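Local atomic coordinates of lactoylglutathione lyase (Pseudomonas aeruginosa, PDB entry 4MTS), a protein that belongs to the glyoxalase/bleomycin resistance protein/dioxygenase superfamily and binds metal ions as an assembly of two chains. Residues R27-R32 / Q47-A52; F39-V44 / E56-W61; E80-T85 / L123-T128. One frame throughout, in Å; residues are numbered along the deposited sequence.

Contact 1: residues R27-R32 / Q47-A52; sequences RLLRRR and QDERAA
Arg30 and Glu49 meet where strand segment 27-32 passes loop segment 47-52 without a backbone hydrogen bond; the nearest CA atoms, those of Leu29 and Asp48, are 6.8 Å apart. Side chains bridge the gap instead, and two of the bridges are salt bridges.

Arg30 grips Glu49 side-on with two nitrogens. NE of Arg30 donates to OE1 of Glu49 over 2.8 Å, and NH2 of Arg30 donates to OE2 of Glu49 over 2.7 Å. Each oxygen uses its syn lone pair. Guanidinium and carboxylate are nearly coplanar, 11° apart, and the NH2 bond is almost straight. The Arg30 chain bends at chi3, which is 58° and places NE on the side of OE1.

Leu29 and Arg30 both face Phe43 of strand 39-45, a classic beta bulge, and the CB of each points toward the loop. Strand 27-34 is one of the two outermost strands, within this chain, of a four-stranded sheet of the glyoxalase superfamily fold, and the loop holding 47-52 connects the next two strands. Arg30 also makes a cation-pi contact with Phe43.

Arg27 makes the second salt bridge. Its chain is extended from CG to NE, and NH2 of Arg27 reaches OD1 of Asp48 at 2.8 Å. Only one nitrogen bonds here. OD1 lies near the guanidinium plane, but the carboxylate is turned 64° from that plane.

Leu29 sits between the two salt bridges. Its CD1 approaches O of Gln47 at 3.5 Å and CG of Glu49 at 4.0 Å. Its CD2 lies over one face of the Arg27 guanidinium, offset toward the rim. The loop is also held by Arg2, whose NH2 bonds to O of Glu49.

Contact 2: residues F39-V44 / E56-W61; sequences FTLAFV and ELTHNW
Glu56 lies alongside Phe43, both side chains pointing the same way. CG of Glu56 is anti to its backbone N (chi1 -178°), and the chain runs extended. This CG sits over the Phe43 ring face, 3.8 Å from the centroid, a CH-pi contact. The carboxylate is tilted 18° from the ring plane. OE2 of Glu56 approaches CZ of Phe43 and, at 3.4 Å, CD2 of Leu41. CD2 of Leu41 lies 3.8 Å from OG1 of Thr58 in one of two conformers, the two side chains side by side.

At the far end, the Trp61 indole crosses Thr40 at about a right angle. OG1 of Thr40 is anti to the carbonyl carbon (chi1 -58°), which turns it to Trp61. NE1 of Trp61 donates to this OG1 of Thr40 over 2.8 Å, nearly in the ring plane and almost straight. The same OG1 bonds to Asp33 and accepts from a water that lies 2.6 Å from ND1 of His59. The backbone N of Phe39 lies over one Trp61 face, toward the rim. On the Ala42 face, CD1 of Leu57 meets CG2 of Val44 at 4.3 Å.

The strands run antiparallel, with Thr40-His59 and Ala42-Leu57 as hydrogen-bonded pairs. This is a beta hairpin in a sheet of the glyoxalase superfamily fold. Its Glu56 binds zinc with His5, near His74 of the second subunit.

Contact 3: residues E80-T85 / L123-T128; sequences EDAAVT and LIQKGT
The capped start of helix 82-91 meets the end of strand 120-125 through Ala82 and Gln125. OE1 of Gln125 accepts from the backbone N of Ala82 over 2.9 Å. The bond is fairly straight, 163° at the hydrogen, with the donor tilted 30° from the amide carbonyl plane. CG of Gln125 is anti to its backbone N (chi1 -171°), and the chain continues extended. CG thereby passes O of Glu80 at 3.4 Å.

A water also donates to OE1 of Gln125 and accepts from N of Ala83. The side-chain oxygen thus serves two amides of the helix's first turn, one directly and one through water.

Asp81 is the N-cap residue. Its OD1 accepts from N of Val84 over 3.1 Å, from above the carboxylate plane. The first turn is therefore held both by its own cap and by the glutamine of the strand. In this glyoxalase superfamily fold, the helix follows strand 72-79, which runs parallel to 120-125 and is its neighbour in the sheet.

Deeper in, CD1 of Leu123 touches CG2 of Thr85 at 3.7 Å, the two side chains crossing at a slant. Leu123 also packs on Ala111 and Leu113 of strand 109-114. Toward the surface, a second water donates to O of Glu80 and to O of Lys126. Past the strand, O of Gln125 accepts from both N and OG1 of Thr128, at 3.2 and 2.7 Å.

Contact 1 opens first along the chain, at strand 27-34. Contact 2 opens at 39-44, before contact 1 closes at 47-52, and itself closes at 56-61. The two therefore cross. They also touch, because strands 27-34 and 39-45 are neighbours in one sheet: N of Leu29 lies 2.7 Å from O of Phe43, a probable hydrogen bond. Contact 1 ties edge strand 27-34 to the loop between strands 39-45 and 54-60; contact 2 closes that hairpin. Contact 3 follows in series, from 80-85 to 123-128. It joins helix 82-91 to the second sheet. Contacts 2 and 3 lie on opposite sides of the chain's centre, their own centres about 28 Å apart.

Contact 1: residues R27-R32 / Q47-A52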
loop_
_atom_site.group_PDB
_atom_site.type_symbol
_atom_site.label_atom_id
_atom_site.label_comp_id
_atom_site.label_asym_id
_atom_site.label_seq_id
_atom_site.Cartn_x
_atom_site.Cartn_y
_atom_site.Cartn_z
ATOM N N ARG A 27 -15.635 3.248 2.337
ATOM C CA ARG A 27 -16.607 3.776 1.393
ATOM C C ARG A 27 -15.944 3.980 0.050
ATOM O O ARG A 27 -14.717 4.055 -0.020
ATOM C CB ARG A 27 -17.336 5.031 1.895
ATOM C CG ARG A 27 -16.475 6.251 2.094
ATOM C CD ARG A 27 -17.260 7.389 2.766
ATOM N NE ARG A 27 -16.333 8.347 3.377
ATOM C CZ ARG A 27 -15.906 9.467 2.799
ATOM N NH1 ARG A 27 -16.357 9.821 1.603
ATOM N NH2 ARG A 27 -15.038 10.247 3.419
ATOM N N LEU A 28 -16.750 3.989 -1.018
ATOM C CA LEU A 28 -16.210 4.266 -2.346
ATOM C C LEU A 28 -16.042 5.782 -2.423
ATOM O O LEU A 28 -17.025 6.549 -2.378
ATOM C CB LEU A 28 -17.181 3.757 -3.421
ATOM C CG LEU A 28 -16.711 3.994 -4.859
ATOM C CD1 LEU A 28 -15.453 3.187 -5.153
ATOM C CD2 LEU A 28 -17.829 3.631 -5.880
ATOM N N LEU A 29 -14.789 6.230 -2.500
ATOM C CA LEU A 29 -14.461 7.654 -2.541
ATOM C C LEU A 29 -14.638 8.241 -3.919
ATOM O O LEU A 29 -15.171 9.347 -4.053
ATOM C CB LEU A 29 -13.015 7.912 -2.007
ATOM C CG LEU A 29 -12.724 7.345 -0.598
ATOM C CD1 LEU A 29 -11.214 7.420 -0.240
ATOM C CD2 LEU A 29 -13.548 8.043 0.465
ATOM N N ARG A 30 -14.233 7.496 -4.947
ATOM C CA ARG A 30 -14.229 7.915 -6.335
ATOM C C ARG A 30 -14.124 6.657 -7.214
ATOM O O ARG A 30 -13.360 5.737 -6.918
ATOM C CB ARG A 30 -12.963 8.832 -6.522
ATOM C CG ARG A 30 -12.645 9.309 -7.941
ATOM C CD ARG A 30 -11.707 10.504 -7.954
ATOM N NE ARG A 30 -10.420 10.240 -7.282
ATOM C CZ ARG A 30 -9.250 10.182 -7.906
ATOM N NH1 ARG A 30 -9.184 10.348 -9.221
ATOM N NH2 ARG A 30 -8.135 9.951 -7.220
ATOM N N ARG A 31 -14.878 6.618 -8.310
ATOM C CA ARG A 31 -14.707 5.535 -9.267
ATOM C C ARG A 31 -14.687 6.180 -10.667
ATOM O O ARG A 31 -15.420 7.145 -10.893
ATOM C CB ARG A 31 -15.798 4.466 -9.132
ATOM C CG ARG A 31 -15.818 3.484 -10.290
ATOM C CD ARG A 31 -16.781 2.316 -10.031
ATOM N NE ARG A 31 -16.878 1.528 -11.269
ATOM C CZ ARG A 31 -17.218 0.248 -11.331
ATOM N NH1 ARG A 31 -17.546 -0.415 -10.224
ATOM N NH2 ARG A 31 -17.211 -0.390 -12.494
ATOM N N ARG A 32 -13.820 5.693 -11.556
ATOM C CA ARG A 32 -13.693 6.197 -12.923
ATOM C C ARG A 32 -13.548 4.996 -13.864
ATOM O O ARG A 32 -12.656 4.170 -13.663
ATOM C CB ARG A 32 -12.488 7.156 -13.070
ATOM C CG ARG A 32 -12.523 8.433 -12.194
ATOM C CD ARG A 32 -13.537 9.493 -12.674
ATOM N NE ARG A 32 -13.509 10.674 -11.795
ATOM C CZ ARG A 32 -14.280 10.871 -10.722
ATOM N NH1 ARG A 32 -15.169 9.966 -10.361
ATOM N NH2 ARG A 32 -14.145 11.975 -9.993
ATOM N N GLN A 47 -11.635 8.160 4.948
ATOM C CA GLN A 47 -11.655 9.613 4.942
ATOM C C GLN A 47 -11.490 10.096 3.525
ATOM O O GLN A 47 -11.023 9.354 2.659
ATOM C CB GLN A 47 -10.514 10.178 5.804
ATOM C CG GLN A 47 -10.595 9.823 7.277
ATOM C CD GLN A 47 -9.285 10.132 7.929
ATOM O OE1 GLN A 47 -8.959 11.290 8.195
ATOM N NE2 GLN A 47 -8.469 9.109 8.126
ATOM N N ASP A 48 -11.850 11.347 3.286
ATOM C CA ASP A 48 -11.725 11.949 1.970
ATOM C C ASP A 48 -10.278 11.818 1.479
ATOM O O ASP A 48 -9.341 11.885 2.287
ATOM C CB ASP A 48 -12.114 13.435 2.074
ATOM C CG ASP A 48 -13.609 13.720 2.196
ATOM O OD1 ASP A 48 -14.379 12.774 2.519
ATOM O OD2 ASP A 48 -14.009 14.886 1.981
ATOM N N GLU A 49 -10.090 11.636 0.165
ATOM C CA GLU A 49 -8.741 11.547 -0.412
ATOM C C GLU A 49 -7.885 12.768 -0.069
ATOM O O GLU A 49 -6.664 12.645 0.005
ATOM C CB GLU A 49 -8.794 11.403 -1.932
ATOM C CG GLU A 49 -9.095 9.995 -2.397
ATOM C CD GLU A 49 -9.183 9.955 -3.903
ATOM O OE1 GLU A 49 -10.267 10.283 -4.438
ATOM O OE2 GLU A 49 -8.135 9.720 -4.547
ATOM N N ARG A 50 -8.515 13.955 0.109
ATOM C CA ARG A 50 -7.797 15.180 0.458
ATOM C C ARG A 50 -7.172 15.113 1.854
ATOM O O ARG A 50 -6.201 15.814 2.122
ATOM C CB ARG A 50 -8.765 16.389 0.416
ATOM C CG ARG A 50 -8.922 16.969 -0.980
ATOM C CD ARG A 50 -10.090 17.936 -1.063
ATOM N NE ARG A 50 -10.074 18.705 -2.310
ATOM C CZ ARG A 50 -9.478 19.885 -2.459
ATOM N NH1 ARG A 50 -8.840 20.448 -1.439
ATOM N NH2 ARG A 50 -9.514 20.511 -3.628
ATOM N N ALA A 51 -7.742 14.281 2.729
ATOM C CA ALA A 51 -7.393 14.163 4.144
ATOM C C ALA A 51 -6.507 12.967 4.506
ATOM O O ALA A 51 -5.851 12.978 5.571
ATOM C CB ALA A 51 -8.673 14.095 4.958
ATOM N N ALA A 52 -6.545 11.894 3.691
ATOM C CA ALA A 52 -5.813 10.702 4.081
ATOM C C ALA A 52 -5.513 9.824 2.904
ATOM O O ALA A 52 -6.162 9.937 1.850
ATOM C CB ALA A 52 -6.647 9.906 5.089
#

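Contact 2: residues F39-V44 / E56-W61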
loop_
_atom_site.group_PDB
_atom_site.type_symbol
_atom_site.label_atom_id
_atom_site.label_comp_id
_atom_site.label_asym_id
_atom_site.label_seq_id
_atom_site.Cartn_x
_atom_site.Cartn_y
_atom_site.Cartn_z
ATOM N N PHE A 39 -10.334 0.293 -18.794
ATOM C CA PHE A 39 -9.979 0.025 -17.403
ATOM C C PHE A 39 -10.837 0.854 -16.512
ATOM O O PHE A 39 -11.407 1.839 -16.967
ATOM C CB PHE A 39 -8.479 0.234 -17.121
ATOM C CG PHE A 39 -8.029 1.669 -17.120
ATOM C CD1 PHE A 39 -7.714 2.316 -18.308
ATOM C CD2 PHE A 39 -7.891 2.367 -15.930
ATOM C CE1 PHE A 39 -7.336 3.657 -18.309
ATOM C CE2 PHE A 39 -7.477 3.693 -15.935
ATOM C CZ PHE A 39 -7.192 4.324 -17.122
ATOM N N THR A 40 -10.895 0.472 -15.240
ATOM C CA THR A 40 -11.651 1.187 -14.237
ATOM C C THR A 40 -10.721 1.363 -13.039
ATOM O O THR A 40 -9.967 0.441 -12.724
ATOM C CB THR A 40 -12.853 0.350 -13.780
ATOM O OG1 THR A 40 -13.678 0.039 -14.899
ATOM C CG2 THR A 40 -13.692 1.064 -12.717
ATOM N N LEU A 41 -10.849 2.496 -12.353
ATOM C CA LEU A 41 -10.133 2.766 -11.095
ATOM C C LEU A 41 -11.184 2.967 -10.026
ATOM O O LEU A 41 -12.244 3.554 -10.286
ATOM C CB LEU A 41 -9.353 4.089 -11.160
ATOM C CG LEU A 41 -8.488 4.398 -12.304
ATOM C CD1 LEU A 41 -7.918 5.774 -12.120
ATOM C CD2 LEU A 41 -7.387 3.335 -12.444
ATOM N N ALA A 42 -10.910 2.531 -8.813
ATOM C CA ALA A 42 -11.862 2.815 -7.721
ATOM C C ALA A 42 -10.999 3.106 -6.489
ATOM O O ALA A 42 -10.061 2.354 -6.217
ATOM C CB ALA A 42 -12.757 1.606 -7.463
ATOM N N PHE A 43 -11.285 4.202 -5.795
ATOM C CA PHE A 43 -10.560 4.605 -4.588
ATOM C C PHE A 43 -11.516 4.357 -3.425
ATOM O O PHE A 43 -12.664 4.829 -3.425
ATOM C CB PHE A 43 -10.100 6.081 -4.682
ATOM C CG PHE A 43 -9.034 6.332 -5.739
ATOM C CD1 PHE A 43 -9.379 6.522 -7.071
ATOM C CD2 PHE A 43 -7.689 6.446 -5.381
ATOM C CE1 PHE A 43 -8.392 6.772 -8.042
ATOM C CE2 PHE A 43 -6.704 6.666 -6.352
ATOM C CZ PHE A 43 -7.064 6.819 -7.672
ATOM N N VAL A 44 -11.049 3.575 -2.455
ATOM C CA VAL A 44 -11.826 3.189 -1.271
ATOM C C VAL A 44 -11.069 3.594 -0.030
ATOM O O VAL A 44 -9.830 3.610 -0.033
ATOM C CB VAL A 44 -12.205 1.678 -1.254
ATOM C CG1 VAL A 44 -13.281 1.381 -2.287
ATOM C CG2 VAL A 44 -10.975 0.773 -1.484
ATOM N N GLU A 56 -6.327 2.270 -3.851
ATOM C CA GLU A 56 -6.796 2.357 -5.231
ATOM C C GLU A 56 -6.867 0.944 -5.785
ATOM O O GLU A 56 -5.870 0.229 -5.769
ATOM C CB GLU A 56 -5.813 3.173 -6.079
ATOM C CG GLU A 56 -6.343 3.300 -7.507
ATOM C CD GLU A 56 -5.408 3.985 -8.466
ATOM O OE1 GLU A 56 -4.243 4.248 -8.084
ATOM O OE2 GLU A 56 -5.863 4.312 -9.584
ATOM N N LEU A 57 -8.009 0.578 -6.376
ATOM C CA LEU A 57 -8.193 -0.718 -7.019
ATOM C C LEU A 57 -8.328 -0.473 -8.517
ATOM O O LEU A 57 -9.086 0.411 -8.917
ATOM C CB LEU A 57 -9.465 -1.395 -6.480
ATOM C CG LEU A 57 -9.537 -1.616 -4.963
ATOM C CD1 LEU A 57 -10.929 -2.165 -4.573
ATOM C CD2 LEU A 57 -8.416 -2.581 -4.480
ATOM N N THR A 58 -7.576 -1.225 -9.327
ATOM C CA THR A 58 -7.573 -1.089 -10.790
ATOM C C THR A 58 -8.048 -2.392 -11.428
ATOM O O THR A 58 -7.644 -3.475 -10.995
ATOM C CB THR A 58 -6.166 -0.724 -11.325
ATOM O OG1 THR A 58 -5.679 0.444 -10.670
ATOM C CG2 THR A 58 -6.156 -0.489 -12.829
ATOM N N HIS A 59 -8.891 -2.288 -12.453
ATOM C CA HIS A 59 -9.362 -3.466 -13.158
ATOM C C HIS A 59 -9.256 -3.186 -14.642
ATOM O O HIS A 59 -9.865 -2.238 -15.120
ATOM C CB HIS A 59 -10.824 -3.798 -12.744
ATOM C CG HIS A 59 -11.427 -4.878 -13.571
ATOM N ND1 HIS A 59 -12.561 -4.644 -14.333
ATOM C CD2 HIS A 59 -10.994 -6.140 -13.805
ATOM C CE1 HIS A 59 -12.816 -5.782 -14.962
ATOM N NE2 HIS A 59 -11.896 -6.702 -14.702
ATOM N N ASN A 60 -8.447 -3.981 -15.357
ATOM C CA ASN A 60 -8.270 -3.896 -16.806
ATOM C C ASN A 60 -9.363 -4.811 -17.345
ATOM O O ASN A 60 -9.437 -5.982 -16.942
ATOM C CB ASN A 60 -6.853 -4.395 -17.178
ATOM C CG ASN A 60 -5.767 -3.475 -16.664
ATOM O OD1 ASN A 60 -5.635 -2.325 -17.115
ATOM N ND2 ASN A 60 -4.979 -3.946 -15.680
ATOM N N TRP A 61 -10.287 -4.262 -18.161
ATOM C CA TRP A 61 -11.454 -4.984 -18.648
ATOM C C TRP A 61 -11.124 -6.257 -19.394
ATOM O O TRP A 61 -11.938 -7.187 -19.390
ATOM C CB TRP A 61 -12.318 -4.084 -19.554
ATOM C CG TRP A 61 -12.780 -2.820 -18.897
ATOM C CD1 TRP A 61 -12.640 -2.471 -17.582
ATOM C CD2 TRP A 61 -13.549 -1.788 -19.505
ATOM N NE1 TRP A 61 -13.254 -1.263 -17.347
ATOM C CE2 TRP A 61 -13.808 -0.814 -18.509
ATOM C CE3 TRP A 61 -14.062 -1.592 -20.792
ATOM C CZ2 TRP A 61 -14.530 0.354 -18.772
ATOM C CZ3 TRP A 61 -14.744 -0.415 -21.061
ATOM C CH2 TRP A 61 -14.998 0.525 -20.050
HETATM O O HOH W 1 -14.368 -2.758 -14.237
#

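Contact 3: residues E80-T85 / L123-T128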
loop_
_atom_site.group_PDB
_atom_site.type_symbol
_atom_site.label_atom_id
_atom_site.label_comp_id
_atom_site.label_asym_id
_atom_site.label_seq_id
_atom_site.Cartn_x
_atom_site.Cartn_y
_atom_site.Cartn_z
ATOM N N GLU A 80 -11.426 -1.343 16.024
ATOM C CA GLU A 80 -11.836 -1.240 17.433
ATOM C C GLU A 80 -11.662 -2.593 18.140
ATOM O O GLU A 80 -11.144 -2.650 19.259
ATOM C CB GLU A 80 -13.305 -0.769 17.505
ATOM C CG GLU A 80 -13.661 -0.110 18.829
ATOM C CD GLU A 80 -15.137 0.184 19.021
ATOM O OE1 GLU A 80 -15.477 1.364 19.266
ATOM O OE2 GLU A 80 -15.954 -0.762 18.937
ATOM N N ASP A 81 -12.047 -3.676 17.460
ATOM C CA ASP A 81 -12.006 -5.035 17.984
ATOM C C ASP A 81 -11.747 -5.974 16.830
ATOM O O ASP A 81 -12.634 -6.191 16.009
ATOM C CB ASP A 81 -13.387 -5.367 18.603
ATOM C CG ASP A 81 -13.440 -6.624 19.435
ATOM O OD1 ASP A 81 -12.947 -7.671 18.967
ATOM O OD2 ASP A 81 -14.022 -6.575 20.530
ATOM N N ALA A 82 -10.545 -6.558 16.780
ATOM C CA ALA A 82 -10.146 -7.475 15.722
ATOM C C ALA A 82 -10.973 -8.756 15.661
ATOM O O ALA A 82 -11.290 -9.204 14.563
ATOM C CB ALA A 82 -8.661 -7.784 15.830
ATOM N N ALA A 83 -11.375 -9.328 16.821
ATOM C CA ALA A 83 -12.210 -10.541 16.817
ATOM C C ALA A 83 -13.571 -10.258 16.160
ATOM O O ALA A 83 -14.074 -11.097 15.425
ATOM C CB ALA A 83 -12.413 -11.065 18.237
ATOM N N VAL A 84 -14.131 -9.073 16.420
ATOM C CA VAL A 84 -15.422 -8.646 15.847
ATOM C C VAL A 84 -15.295 -8.464 14.310
ATOM O O VAL A 84 -16.129 -8.970 13.557
ATOM C CB VAL A 84 -15.975 -7.397 16.566
ATOM C CG1 VAL A 84 -17.117 -6.761 15.775
ATOM C CG2 VAL A 84 -16.433 -7.746 17.987
ATOM N N THR A 85 -14.240 -7.780 13.855
ATOM C CA THR A 85 -14.019 -7.617 12.406
ATOM C C THR A 85 -13.827 -8.985 11.714
ATOM O O THR A 85 -14.388 -9.194 10.641
ATOM C CB THR A 85 -12.932 -6.585 12.139
ATOM O OG1 THR A 85 -13.271 -5.430 12.885
ATOM C CG2 THR A 85 -12.830 -6.189 10.651
ATOM N N LEU A 123 -5.179 -6.582 10.292
ATOM C CA LEU A 123 -6.016 -5.822 11.236
ATOM C C LEU A 123 -5.245 -5.624 12.529
ATOM O O LEU A 123 -4.728 -6.590 13.081
ATOM C CB LEU A 123 -7.331 -6.570 11.522
ATOM C CG LEU A 123 -8.151 -7.022 10.331
ATOM C CD1 LEU A 123 -9.433 -7.743 10.806
ATOM C CD2 LEU A 123 -8.481 -5.853 9.386
ATOM N N ILE A 124 -5.145 -4.388 12.999
ATOM C CA ILE A 124 -4.415 -4.075 14.234
ATOM C C ILE A 124 -5.371 -3.395 15.182
ATOM O O ILE A 124 -5.902 -2.330 14.873
ATOM C CB ILE A 124 -3.129 -3.246 13.981
ATOM C CG1 ILE A 124 -2.234 -3.954 12.941
ATOM C CG2 ILE A 124 -2.372 -3.020 15.337
ATOM C CD1 ILE A 124 -0.883 -3.209 12.562
ATOM N N GLN A 125 -5.652 -4.035 16.314
ATOM C CA GLN A 125 -6.594 -3.484 17.288
ATOM C C GLN A 125 -6.100 -2.192 17.925
ATOM O O GLN A 125 -4.976 -2.146 18.422
ATOM C CB GLN A 125 -6.907 -4.536 18.366
ATOM C CG GLN A 125 -8.042 -4.114 19.304
ATOM C CD GLN A 125 -8.599 -5.353 19.929
ATOM O OE1 GLN A 125 -8.971 -6.303 19.235
ATOM N NE2 GLN A 125 -8.591 -5.397 21.247
ATOM N N LYS A 126 -6.956 -1.156 17.941
ATOM C CA LYS A 126 -6.678 0.171 18.507
ATOM C C LYS A 126 -6.197 0.085 19.946
ATOM O O LYS A 126 -6.727 -0.708 20.735
ATOM C CB LYS A 126 -7.911 1.081 18.391
ATOM C CG LYS A 126 -7.567 2.570 18.357
ATOM C CD LYS A 126 -8.796 3.429 18.099
ATOM C CE LYS A 126 -8.586 4.855 18.550
ATOM N NZ LYS A 126 -9.779 5.703 18.278
ATOM N N GLY A 127 -5.143 0.848 20.230
ATOM C CA GLY A 127 -4.487 0.912 21.527
ATOM C C GLY A 127 -3.306 -0.029 21.674
ATOM O O GLY A 127 -2.337 0.299 22.372
ATOM N N THR A 128 -3.376 -1.201 21.017
ATOM C CA THR A 128 -2.370 -2.264 21.114
ATOM C C THR A 128 -1.127 -2.080 20.230
ATOM O O THR A 128 -0.076 -2.644 20.556
ATOM C CB THR A 128 -3.007 -3.646 20.865
ATOM O OG1 THR A 128 -3.170 -3.840 19.455
ATOM C CG2 THR A 128 -4.326 -3.861 21.623
HETATM O O HOH W 2 -9.616 -0.899 20.512
HETATM O O HOH W 3 -9.952 -8.748 19.480
#